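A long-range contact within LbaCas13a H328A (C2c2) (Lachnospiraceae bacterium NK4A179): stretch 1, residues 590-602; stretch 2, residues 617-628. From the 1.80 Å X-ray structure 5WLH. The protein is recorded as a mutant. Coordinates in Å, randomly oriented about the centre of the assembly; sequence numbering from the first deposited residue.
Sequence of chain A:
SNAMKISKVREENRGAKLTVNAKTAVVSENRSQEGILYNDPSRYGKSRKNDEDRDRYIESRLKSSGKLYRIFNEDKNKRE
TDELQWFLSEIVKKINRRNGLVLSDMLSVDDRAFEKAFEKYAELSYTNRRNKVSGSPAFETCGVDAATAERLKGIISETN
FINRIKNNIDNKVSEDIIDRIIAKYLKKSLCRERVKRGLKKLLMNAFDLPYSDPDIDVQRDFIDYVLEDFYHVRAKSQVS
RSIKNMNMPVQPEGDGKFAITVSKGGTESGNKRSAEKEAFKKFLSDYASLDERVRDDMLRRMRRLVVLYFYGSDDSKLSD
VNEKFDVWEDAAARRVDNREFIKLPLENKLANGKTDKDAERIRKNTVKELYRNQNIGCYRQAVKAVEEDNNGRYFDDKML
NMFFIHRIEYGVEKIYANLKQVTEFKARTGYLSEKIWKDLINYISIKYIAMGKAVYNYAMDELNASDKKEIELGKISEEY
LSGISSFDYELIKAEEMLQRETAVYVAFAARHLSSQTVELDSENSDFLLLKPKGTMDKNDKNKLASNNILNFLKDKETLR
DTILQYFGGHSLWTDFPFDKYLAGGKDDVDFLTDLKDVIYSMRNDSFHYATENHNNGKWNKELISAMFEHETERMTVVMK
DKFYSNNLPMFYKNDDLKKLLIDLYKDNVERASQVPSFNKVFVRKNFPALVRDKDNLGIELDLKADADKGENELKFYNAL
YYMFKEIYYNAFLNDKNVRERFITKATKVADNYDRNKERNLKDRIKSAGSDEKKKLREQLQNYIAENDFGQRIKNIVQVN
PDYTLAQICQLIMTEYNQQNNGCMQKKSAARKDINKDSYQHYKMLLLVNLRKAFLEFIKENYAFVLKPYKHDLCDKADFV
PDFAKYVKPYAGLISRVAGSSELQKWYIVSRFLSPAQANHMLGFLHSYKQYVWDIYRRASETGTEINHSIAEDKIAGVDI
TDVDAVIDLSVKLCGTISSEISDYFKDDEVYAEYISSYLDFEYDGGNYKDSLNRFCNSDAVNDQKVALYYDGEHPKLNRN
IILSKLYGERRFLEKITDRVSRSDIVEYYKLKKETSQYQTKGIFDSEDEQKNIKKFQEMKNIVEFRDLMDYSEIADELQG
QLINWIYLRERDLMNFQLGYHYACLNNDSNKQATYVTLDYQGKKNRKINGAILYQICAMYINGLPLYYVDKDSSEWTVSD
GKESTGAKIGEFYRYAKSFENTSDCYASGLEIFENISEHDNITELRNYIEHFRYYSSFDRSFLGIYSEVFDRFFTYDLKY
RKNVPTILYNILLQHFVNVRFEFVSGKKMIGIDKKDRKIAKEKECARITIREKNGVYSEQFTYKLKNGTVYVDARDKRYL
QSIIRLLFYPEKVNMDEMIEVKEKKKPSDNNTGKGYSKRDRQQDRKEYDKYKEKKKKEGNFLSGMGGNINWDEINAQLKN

Stretch 1 590-602: DFLTDLKDVIYSM
Stretch 2, residues 617-628: GKWNKELISAMF

How are the two backbones arranged? Stretch 1 is helical from Asp-590, continuing a helix that begins earlier in the chain, with phi/psi near -62/-43 through its middle. Stretch 2 enters as a loop, Gly-617 to Asn-620, and turns helical at Lys-621. The helix axes cross almost perpendicularly, at -86°, and approach to 10.9 Å. The backbones come nearest at the loop, where the CA atoms of Asp-594 and Trp-619 lie 5.1 Å apart. Together the stretches bury 531 Å².

What does Phe-591 meet at the start of the contact? Its CA-to-CB bond points sideways, but chi1 of -173° (t) and chi2 of 21° bring the ring nearer to the second helix. Phe-591 CD1 lies 3.8 Å from Leu-623 CD2 (Leu-623 rotamer t, p), and Phe-591 CZ lies 3.6 Å from Met-627 CE. Met-627 (m, t, p) approaches the ring edge; Met-627 SD lies 4.7 Å from the centroid of the Phe-591 ring. Leu-623 and Met-627 are one helical turn apart, so one aromatic side chain can touch both.

How does Asp-594 engage the start of the second helix? Its CA-to-CB bond points toward stretch 2 (chi1 -90°, m; chi2 1°), and Asp-594 OD2 accepts a weak hydrogen bond from Asn-620 N at 3.1 Å, with an N-H...acceptor angle of 146°. Asn-620 (chi1 -169°, t; chi2 -28°) is the N-cap: Asn-620 OD1 accepts from Leu-623 N at 2.9 Å, satisfying an amide that has no earlier helical carbonyl to bond. Next along, Leu-595 (m, t) starts away from stretch 2, yet its CD2 reaches Ile-624 CD1 (Ile-624 m, m) at 3.6 Å.

Which charges meet at Asp-597? Its carboxylate (chi1 -73°, m; chi2 -13°) serves two lysines. Asp-597 OD1 forms a salt bridge with Lys-596 NZ at 3.2 Å, while Asp-597 OD2 forms one across the contact with Lys-618 NZ at 3.3 Å, including a weak hydrogen bond. Lys-618 reaches it with chi1-chi3 p, t, m and chi4 -92°.

Where does Trp-619 fit? Its CA-to-CB bond points toward stretch 1, with chi1 57° (p) and chi2 90°, and it has the largest area covered there, 102 Å². Val-598 (t) places CG2 over one face of Trp-619, 3.4 Å from the centroid of its five-membered ring and 8° off the normal, a CH-pi contact. Farther along, Ser-601 OG (chi1 72°, p) lies 3.4 Å from Trp-619 CZ3, while the hydroxyl donates its hydrogen bond back to its own helix, from Ser-601 OG to Val-598 O at 2.6 Å.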

# COMPACT_ATOMS: atom_id res chain seq x y z
N ASP A 590 2.77 34.34 17.87
CA ASP A 590 3.42 33.29 18.65
C ASP A 590 2.48 32.10 18.83
O ASP A 590 2.94 30.95 18.94
CB ASP A 590 3.86 33.82 20.00
CG ASP A 590 4.73 35.07 19.87
OD1 ASP A 590 5.93 34.93 19.57
OD2 ASP A 590 4.19 36.18 20.04
N PHE A 591 1.18 32.36 18.87
CA PHE A 591 0.19 31.28 18.85
C PHE A 591 0.34 30.43 17.60
O PHE A 591 0.46 29.20 17.68
CB PHE A 591 -1.21 31.89 18.95
CG PHE A 591 -2.31 30.87 19.12
CD1 PHE A 591 -2.04 29.60 19.60
CD2 PHE A 591 -3.62 31.21 18.80
CE1 PHE A 591 -3.06 28.68 19.76
CE2 PHE A 591 -4.65 30.28 18.96
CZ PHE A 591 -4.36 29.01 19.43
N LEU A 592 0.34 31.08 16.43
CA LEU A 592 0.57 30.38 15.16
C LEU A 592 1.90 29.64 15.17
O LEU A 592 2.00 28.49 14.71
CB LEU A 592 0.53 31.37 14.00
CG LEU A 592 0.86 30.79 12.63
CD1 LEU A 592 -0.20 29.73 12.31
CD2 LEU A 592 0.87 31.88 11.57
N THR A 593 2.94 30.29 15.70
CA THR A 593 4.27 29.70 15.71
C THR A 593 4.33 28.48 16.61
O THR A 593 5.00 27.49 16.29
CB THR A 593 5.30 30.76 16.15
OG1 THR A 593 5.55 31.64 15.06
CG2 THR A 593 6.60 30.10 16.58
N ASP A 594 3.60 28.51 17.72
CA ASP A 594 3.61 27.35 18.60
C ASP A 594 2.92 26.15 17.96
O ASP A 594 3.42 25.03 18.03
CB ASP A 594 2.97 27.71 19.93
CG ASP A 594 3.98 28.24 20.93
OD1 ASP A 594 5.18 28.34 20.59
OD2 ASP A 594 3.57 28.55 22.05
N LEU A 595 1.77 26.38 17.32
CA LEU A 595 1.10 25.29 16.61
C LEU A 595 1.97 24.73 15.49
O LEU A 595 2.06 23.51 15.30
CB LEU A 595 -0.23 25.77 16.06
CG LEU A 595 -1.28 26.13 17.12
CD1 LEU A 595 -2.47 26.72 16.39
CD2 LEU A 595 -1.69 24.92 17.95
N LYS A 596 2.61 25.62 14.73
CA LYS A 596 3.58 25.21 13.71
C LYS A 596 4.69 24.37 14.32
O LYS A 596 5.10 23.37 13.73
CB LYS A 596 4.16 26.46 13.03
CG LYS A 596 5.21 26.18 11.98
CD LYS A 596 5.92 27.47 11.57
CE LYS A 596 6.88 27.97 12.64
NZ LYS A 596 8.11 27.13 12.80
N ASP A 597 5.19 24.77 15.49
CA ASP A 597 6.25 24.02 16.16
C ASP A 597 5.78 22.65 16.62
O ASP A 597 6.56 21.69 16.61
CB ASP A 597 6.78 24.79 17.36
CG ASP A 597 7.62 25.98 16.98
OD1 ASP A 597 8.01 26.08 15.80
OD2 ASP A 597 7.89 26.82 17.87
N VAL A 598 4.55 22.54 17.12
CA VAL A 598 4.05 21.22 17.50
C VAL A 598 4.07 20.30 16.29
O VAL A 598 4.57 19.17 16.36
CB VAL A 598 2.63 21.30 18.08
CG1 VAL A 598 2.16 19.89 18.41
CG2 VAL A 598 2.61 22.18 19.32
N ILE A 599 3.54 20.78 15.17
CA ILE A 599 3.43 19.93 13.98
C ILE A 599 4.82 19.57 13.49
O ILE A 599 5.11 18.40 13.20
CB ILE A 599 2.62 20.63 12.88
CG1 ILE A 599 1.18 20.83 13.33
CG2 ILE A 599 2.65 19.84 11.54
CD1 ILE A 599 0.40 21.79 12.44
N TYR A 600 5.71 20.57 13.41
CA TYR A 600 7.07 20.33 12.96
C TYR A 600 7.76 19.28 13.82
O TYR A 600 8.53 18.47 13.31
CB TYR A 600 7.88 21.63 12.97
CG TYR A 600 9.31 21.38 12.60
CD1 TYR A 600 9.67 21.13 11.28
CD2 TYR A 600 10.30 21.33 13.57
CE1 TYR A 600 10.97 20.86 10.93
CE2 TYR A 600 11.61 21.08 13.25
CZ TYR A 600 11.94 20.84 11.93
OH TYR A 600 13.23 20.57 11.62
N SER A 601 7.49 19.28 15.13
CA SER A 601 8.18 18.35 16.01
C SER A 601 7.82 16.91 15.70
O SER A 601 8.56 16.01 16.09
CB SER A 601 7.88 18.66 17.48
OG SER A 601 6.56 18.33 17.83
N MET A 602 6.72 16.68 14.99
CA MET A 602 6.37 15.33 14.58
C MET A 602 6.99 14.95 13.24
O MET A 602 6.99 13.77 12.90
CB MET A 602 4.84 15.18 14.51
CG MET A 602 4.38 13.76 14.77
SD MET A 602 2.61 13.66 15.07
CE MET A 602 2.58 12.17 16.06
N GLY A 617 8.80 19.38 24.52
CA GLY A 617 8.38 20.30 23.48
C GLY A 617 8.77 21.73 23.83
O GLY A 617 8.61 22.19 24.97
N LYS A 618 9.28 22.45 22.83
CA LYS A 618 9.71 23.84 23.00
C LYS A 618 8.55 24.81 23.02
O LYS A 618 8.72 25.95 23.50
CB LYS A 618 10.66 24.24 21.87
CG LYS A 618 9.94 24.64 20.58
CD LYS A 618 10.88 24.70 19.38
CE LYS A 618 11.73 25.97 19.40
NZ LYS A 618 11.10 27.08 18.64
N TRP A 619 7.38 24.42 22.51
CA TRP A 619 6.23 25.30 22.45
C TRP A 619 5.65 25.50 23.84
O TRP A 619 6.12 24.95 24.85
CB TRP A 619 5.16 24.72 21.52
CG TRP A 619 4.72 23.35 21.93
CD1 TRP A 619 3.69 23.03 22.78
CD2 TRP A 619 5.29 22.10 21.51
NE1 TRP A 619 3.60 21.66 22.93
CE2 TRP A 619 4.57 21.07 22.16
CE3 TRP A 619 6.34 21.75 20.66
CZ2 TRP A 619 4.86 19.72 21.97
CZ3 TRP A 619 6.63 20.40 20.47
CH2 TRP A 619 5.89 19.41 21.13
N ASN A 620 4.57 26.27 23.89
CA ASN A 620 3.85 26.53 25.13
C ASN A 620 2.99 25.31 25.44
O ASN A 620 1.83 25.22 25.03
CB ASN A 620 3.01 27.79 24.99
CG ASN A 620 2.46 28.25 26.31
OD1 ASN A 620 2.24 27.45 27.22
ND2 ASN A 620 2.23 29.56 26.43
N LYS A 621 3.57 24.36 26.19
CA LYS A 621 2.84 23.13 26.49
C LYS A 621 1.62 23.42 27.34
O LYS A 621 0.61 22.72 27.22
CB LYS A 621 3.75 22.13 27.22
CG LYS A 621 5.02 21.76 26.46
CD LYS A 621 5.84 20.77 27.30
CE LYS A 621 5.74 21.10 28.79
NZ LYS A 621 7.07 21.02 29.47
N GLU A 622 1.69 24.43 28.21
CA GLU A 622 0.53 24.75 29.02
C GLU A 622 -0.62 25.23 28.15
O GLU A 622 -1.78 24.89 28.40
CB GLU A 622 0.90 25.81 30.07
CG GLU A 622 1.84 25.28 31.15
CD GLU A 622 3.28 25.13 30.68
OE1 GLU A 622 3.75 25.96 29.87
OE2 GLU A 622 3.95 24.18 31.13
N LEU A 623 -0.32 26.02 27.12
CA LEU A 623 -1.37 26.49 26.22
C LEU A 623 -2.02 25.33 25.48
O LEU A 623 -3.25 25.17 25.52
CB LEU A 623 -0.79 27.51 25.24
CG LEU A 623 -1.67 27.92 24.05
CD1 LEU A 623 -3.01 28.51 24.48
CD2 LEU A 623 -0.90 28.87 23.14
N ILE A 624 -1.21 24.49 24.83
CA ILE A 624 -1.76 23.36 24.07
C ILE A 624 -2.55 22.44 24.98
O ILE A 624 -3.65 21.99 24.64
CB ILE A 624 -0.62 22.61 23.34
CG1 ILE A 624 0.19 23.57 22.47
CG2 ILE A 624 -1.20 21.47 22.49
CD1 ILE A 624 -0.62 24.24 21.36
N SER A 625 -2.01 22.14 26.17
CA SER A 625 -2.70 21.28 27.12
C SER A 625 -4.02 21.89 27.56
O SER A 625 -5.02 21.18 27.71
CB SER A 625 -1.80 21.02 28.33
OG SER A 625 -2.57 20.48 29.40
N ALA A 626 -4.05 23.20 27.80
CA ALA A 626 -5.30 23.85 28.19
C ALA A 626 -6.29 23.86 27.05
O ALA A 626 -7.51 23.77 27.28
CB ALA A 626 -5.02 25.28 28.68
N MET A 627 -5.81 23.98 25.81
CA MET A 627 -6.72 23.90 24.67
C MET A 627 -7.30 22.50 24.54
O MET A 627 -8.49 22.34 24.25
CB MET A 627 -6.00 24.30 23.39
CG MET A 627 -5.79 25.79 23.26
SD MET A 627 -4.98 26.23 21.72
CE MET A 627 -6.34 26.22 20.55
N PHE A 628 -6.48 21.47 24.77
CA PHE A 628 -7.01 20.11 24.76
C PHE A 628 -8.08 19.94 25.82
O PHE A 628 -9.16 19.40 25.54
CB PHE A 628 -5.90 19.08 24.98
CG PHE A 628 -6.42 17.67 24.98
CD1 PHE A 628 -6.76 17.04 23.79
CD2 PHE A 628 -6.59 16.98 26.17
CE1 PHE A 628 -7.25 15.75 23.79
CE2 PHE A 628 -7.08 15.69 26.17
CZ PHE A 628 -7.41 15.07 24.98